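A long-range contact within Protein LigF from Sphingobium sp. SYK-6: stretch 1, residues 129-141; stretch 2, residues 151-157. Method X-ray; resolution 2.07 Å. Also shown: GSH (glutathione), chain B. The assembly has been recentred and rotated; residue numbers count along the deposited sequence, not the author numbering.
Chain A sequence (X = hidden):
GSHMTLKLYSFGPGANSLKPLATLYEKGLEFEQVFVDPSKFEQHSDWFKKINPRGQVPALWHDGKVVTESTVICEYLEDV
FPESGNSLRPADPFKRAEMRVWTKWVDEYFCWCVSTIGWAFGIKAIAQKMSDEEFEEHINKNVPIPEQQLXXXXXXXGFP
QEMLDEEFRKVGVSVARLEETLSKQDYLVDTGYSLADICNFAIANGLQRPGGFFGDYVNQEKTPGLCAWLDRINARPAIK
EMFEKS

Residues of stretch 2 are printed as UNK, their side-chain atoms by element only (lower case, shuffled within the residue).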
# COMPACT_ATOMS: atom_id res chain seq x y z
N LYS A 129 -4.07 -30.54 -5.85
CA LYS A 129 -4.68 -31.17 -7.02
C LYS A 129 -3.68 -32.01 -7.82
O LYS A 129 -3.84 -33.22 -7.97
CB LYS A 129 -5.29 -30.12 -7.95
CG LYS A 129 -6.57 -29.48 -7.45
CD LYS A 129 -7.66 -30.52 -7.20
CE LYS A 129 -8.15 -31.16 -8.49
NZ LYS A 129 -9.27 -32.11 -8.24
N MET A 130 -2.65 -31.34 -8.32
CA MET A 130 -1.68 -31.95 -9.21
C MET A 130 -0.70 -32.86 -8.48
O MET A 130 -0.55 -32.77 -7.26
CB MET A 130 -0.92 -30.86 -9.97
CG MET A 130 -1.82 -30.00 -10.84
SD MET A 130 -1.16 -28.35 -11.10
CE MET A 130 -1.25 -27.71 -9.43
N SER A 131 -0.02 -33.73 -9.22
CA SER A 131 1.05 -34.53 -8.65
C SER A 131 2.18 -33.60 -8.23
O SER A 131 2.18 -32.42 -8.58
CB SER A 131 1.56 -35.56 -9.66
OG SER A 131 2.34 -34.95 -10.67
N ASP A 132 3.14 -34.11 -7.47
CA ASP A 132 4.25 -33.30 -7.02
C ASP A 132 5.05 -32.67 -8.18
O ASP A 132 5.43 -31.51 -8.08
CB ASP A 132 5.19 -34.12 -6.13
CG ASP A 132 4.56 -34.52 -4.80
OD1 ASP A 132 3.65 -33.80 -4.33
OD2 ASP A 132 5.01 -35.53 -4.23
N GLU A 133 5.29 -33.41 -9.27
CA GLU A 133 6.11 -32.86 -10.34
C GLU A 133 5.25 -31.96 -11.22
O GLU A 133 5.75 -31.01 -11.82
CB GLU A 133 6.73 -33.97 -11.18
CG GLU A 133 7.16 -35.21 -10.38
CD GLU A 133 8.42 -35.88 -10.90
OE1 GLU A 133 8.31 -36.81 -11.72
OE2 GLU A 133 9.51 -35.53 -10.37
N GLU A 134 3.96 -32.27 -11.29
CA GLU A 134 3.04 -31.52 -12.13
C GLU A 134 2.77 -30.17 -11.49
O GLU A 134 2.66 -29.15 -12.17
CB GLU A 134 1.73 -32.29 -12.35
CG GLU A 134 0.73 -31.56 -13.23
CD GLU A 134 -0.45 -32.42 -13.62
OE1 GLU A 134 -0.38 -33.67 -13.48
OE2 GLU A 134 -1.47 -31.85 -14.06
N PHE A 135 2.69 -30.19 -10.16
CA PHE A 135 2.64 -28.98 -9.36
C PHE A 135 3.85 -28.11 -9.66
O PHE A 135 3.71 -26.94 -10.04
CB PHE A 135 2.59 -29.34 -7.88
CG PHE A 135 2.55 -28.16 -6.96
CD1 PHE A 135 1.38 -27.41 -6.83
CD2 PHE A 135 3.66 -27.80 -6.21
CE1 PHE A 135 1.33 -26.32 -5.98
CE2 PHE A 135 3.62 -26.72 -5.36
CZ PHE A 135 2.45 -25.98 -5.24
N GLU A 136 5.04 -28.68 -9.52
CA GLU A 136 6.27 -27.93 -9.69
C GLU A 136 6.43 -27.42 -11.12
O GLU A 136 6.96 -26.33 -11.34
CB GLU A 136 7.48 -28.78 -9.28
CG GLU A 136 8.61 -27.95 -8.68
CD GLU A 136 8.17 -27.16 -7.46
OE1 GLU A 136 7.45 -27.72 -6.60
OE2 GLU A 136 8.53 -25.97 -7.36
N GLU A 137 5.97 -28.20 -12.09
CA GLU A 137 6.01 -27.78 -13.48
C GLU A 137 5.18 -26.53 -13.69
O GLU A 137 5.62 -25.59 -14.35
CB GLU A 137 5.48 -28.88 -14.40
CG GLU A 137 5.48 -28.48 -15.87
CD GLU A 137 4.61 -29.39 -16.73
OE1 GLU A 137 3.85 -30.21 -16.16
OE2 GLU A 137 4.68 -29.27 -17.97
N HIS A 138 3.98 -26.52 -13.13
CA HIS A 138 3.07 -25.38 -13.27
C HIS A 138 3.66 -24.13 -12.62
O HIS A 138 3.69 -23.06 -13.22
CB HIS A 138 1.70 -25.69 -12.66
CG HIS A 138 0.75 -24.54 -12.70
ND1 HIS A 138 0.20 -24.07 -13.88
CD2 HIS A 138 0.25 -23.75 -11.72
CE1 HIS A 138 -0.60 -23.05 -13.61
NE2 HIS A 138 -0.58 -22.83 -12.31
N ILE A 139 4.15 -24.28 -11.39
CA ILE A 139 4.72 -23.17 -10.64
C ILE A 139 5.92 -22.57 -11.37
O ILE A 139 6.06 -21.35 -11.47
CB ILE A 139 5.16 -23.59 -9.22
CG1 ILE A 139 3.96 -24.07 -8.41
CG2 ILE A 139 5.86 -22.45 -8.51
CD1 ILE A 139 2.84 -23.07 -8.33
N ASN A 140 6.77 -23.45 -11.89
CA ASN A 140 8.05 -23.02 -12.45
C ASN A 140 7.92 -22.29 -13.78
O ASN A 140 8.75 -21.43 -14.09
CB ASN A 140 8.98 -24.22 -12.62
CG ASN A 140 9.65 -24.62 -11.31
OD1 ASN A 140 9.83 -23.78 -10.42
ND2 ASN A 140 10.01 -25.89 -11.19
N LYS A 141 6.89 -22.61 -14.56
CA LYS A 141 6.77 -21.98 -15.87
C LYS A 141 5.53 -21.10 -16.07
O LYS A 141 5.41 -20.43 -17.09
CB LYS A 141 6.81 -23.06 -16.96
CG LYS A 141 5.50 -23.78 -17.19
CD LYS A 141 5.25 -23.95 -18.69
CE LYS A 141 3.98 -24.73 -18.96
NZ LYS A 141 3.66 -24.75 -20.42
N UNK A 151 4.42 -18.77 -1.95
CA UNK A 151 3.12 -18.92 -1.29
C UNK A 151 2.42 -20.22 -1.71
O UNK A 151 1.88 -20.93 -0.86
c UNK A 151 2.14 -14.56 -1.33
c UNK A 151 2.22 -17.72 -1.59
c UNK A 151 1.19 -15.61 -0.76
n UNK A 151 2.87 -13.80 -0.27
c UNK A 151 1.93 -16.87 -0.37
N UNK A 152 2.43 -20.52 -3.00
CA UNK A 152 1.84 -21.76 -3.51
C UNK A 152 2.55 -22.99 -2.91
O UNK A 152 1.89 -23.95 -2.51
c UNK A 152 0.72 -21.12 -5.71
c UNK A 152 -2.70 -22.72 -5.28
c UNK A 152 -1.39 -20.57 -6.40
c UNK A 152 1.89 -21.81 -5.05
c UNK A 152 -3.41 -21.75 -6.00
c UNK A 152 -1.32 -22.62 -5.11
c UNK A 152 -0.65 -21.53 -5.68
n UNK A 152 -0.51 -19.62 -6.84
c UNK A 152 0.75 -19.95 -6.42
c UNK A 152 -2.78 -20.67 -6.57
N UNK A 153 3.88 -22.94 -2.85
CA UNK A 153 4.67 -24.03 -2.28
C UNK A 153 4.33 -24.27 -0.82
O UNK A 153 4.22 -25.41 -0.37
n UNK A 153 8.63 -23.94 -5.33
c UNK A 153 8.16 -23.72 -3.96
n UNK A 153 8.35 -21.76 -5.96
c UNK A 153 6.17 -23.74 -2.44
n UNK A 153 9.14 -23.28 -7.48
c UNK A 153 6.65 -23.79 -3.87
c UNK A 153 8.71 -22.99 -6.26
N UNK A 154 4.17 -23.18 -0.08
CA UNK A 154 3.85 -23.23 1.34
C UNK A 154 2.38 -23.61 1.57
O UNK A 154 2.04 -24.19 2.61
c UNK A 154 7.99 -18.96 3.34
c UNK A 154 5.68 -21.60 2.05
c UNK A 154 4.18 -21.89 2.00
n UNK A 154 9.25 -18.97 3.74
n UNK A 154 7.36 -20.10 3.06
n UNK A 154 7.36 -17.80 3.19
c UNK A 154 5.97 -20.20 2.61
N UNK A 155 1.51 -23.29 0.61
CA UNK A 155 0.11 -23.72 0.65
C UNK A 155 -0.02 -25.24 0.55
O UNK A 155 -0.87 -25.85 1.21
c UNK A 155 -0.69 -23.05 -0.46
N UNK A 156 0.81 -25.84 -0.28
CA UNK A 156 0.79 -27.29 -0.50
C UNK A 156 1.63 -28.03 0.54
O UNK A 156 1.28 -29.14 0.95
n UNK A 156 2.25 -30.75 -3.93
c UNK A 156 2.12 -29.34 -3.56
n UNK A 156 0.51 -30.68 -5.44
n UNK A 156 1.66 -32.64 -5.10
c UNK A 156 1.28 -27.62 -1.92
c UNK A 156 1.47 -31.36 -4.83
c UNK A 156 1.36 -29.12 -2.25
N UNK A 157 2.72 -27.41 0.98
CA UNK A 157 3.72 -28.11 1.79
C UNK A 157 3.82 -27.63 3.25
O UNK A 157 4.26 -28.39 4.12
n UNK A 157 4.67 -29.84 -0.39
c UNK A 157 5.10 -27.99 1.13
c UNK A 157 5.13 -28.59 -0.26
o UNK A 157 5.58 -27.95 -1.22
N1 GSH B . -2.11 -6.10 -5.18
CA1 GSH B . -3.06 -6.90 -5.96
C1 GSH B . -4.47 -6.32 -5.94
O11 GSH B . -5.19 -6.41 -6.91
O12 GSH B . -4.95 -5.70 -4.84
CB1 GSH B . -3.09 -8.33 -5.37
CG1 GSH B . -3.95 -9.21 -6.28
CD1 GSH B . -4.09 -10.59 -5.67
OE1 GSH B . -3.42 -10.91 -4.71
N2 GSH B . -4.97 -11.45 -6.22
CA2 GSH B . -5.14 -12.80 -5.66
C2 GSH B . -4.75 -13.83 -6.71
O2 GSH B . -4.82 -13.53 -7.88
CB2 GSH B . -6.61 -13.03 -5.30
SG2 GSH B . -7.14 -12.05 -3.86
N3 GSH B . -4.35 -15.08 -6.35
CA3 GSH B . -4.02 -16.05 -7.41
C3 GSH B . -2.54 -16.36 -7.53
O31 GSH B . -2.20 -17.37 -8.11
O32 GSH B . -1.61 -15.54 -7.01

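Position 151 carries four carbons in a row ending in a nitrogen. The chain is unbranched and stays out of reach of stretch 1. This is Lys151.

Position 152 has one carbon, then fused five- and six-membered rings holding eight carbons and one nitrogen. Its CB lies 3.6 Å from Ile139 CD1 and 4.2 Å from Phe135 CZ, both apolar contacts. Only an indole fits, so the residue is Trp152. The CA-to-CB bond points toward stretch 1, but the ring then turns off from it. Trp152 NE1 donates a hydrogen bond to O31 of glutathione at 3.1 Å.

Position 153 shows three carbons, a nitrogen, then a carbon bearing two more nitrogens. That group is a guanidinium, and its end comes nearer to the acidic side chain of Glu136. This is Arg153. Its NH2 donates to Glu136 OE2 at 2.8 Å, forming a salt bridge. Arg153 NE gives the same oxygen, Glu136 OE2, a weak bond at 2.9 Å. Ile139 CG2 lies over one face of the guanidinium, 3.5 Å from Arg153 NH2.

Position 154 repeats the pattern of three carbons, a nitrogen and a carbon with two nitrogens. Its CA-to-CB bond points away, and it makes no contact with stretch 1. This is Arg154.

Position 155 has a single side-chain carbon, which does not touch stretch 1. This is Ala155.

Position 156 again has three carbons, a nitrogen and a carbon with two nitrogens. Its chain runs across the ring of Phe135 and ends near Met130 and Asp132. This is Arg156. Its NH1 and NH2 both donate to Met130 O, at 3.1 and 3.0 Å. Arg156 NH1 also bonds Asp132 OD1 at a very short 2.4 Å, within a salt bridge. Arg156 CD sits over the Phe135 face, 3.4 Å from the ring centroid, and the guanidinium stacks on the ring off-centre.

Position 157 has two carbons, the second carrying one oxygen and one nitrogen. Its side-chain oxygen comes no nearer to stretch 1 than 4.7 Å, at Phe135 CE2. The amide group identifies Asn157.

The two helices run nearly antiparallel, with axes 11.2 Å apart at closest approach. Long side chains span this gap. Phe135 fills the centre, with Arg156 over one face and Trp152 O at its edge, 3.4 Å from Phe135 CZ. Ile139 extends the apolar contact to Trp152. Charge pairing with Asp132 and Glu136 anchors the two contacting arginines. Ser131 caps the first helix by accepting from Glu134 N at its OG, 3.2 Å away.

Stretch 2 (151-157) KWRRARN
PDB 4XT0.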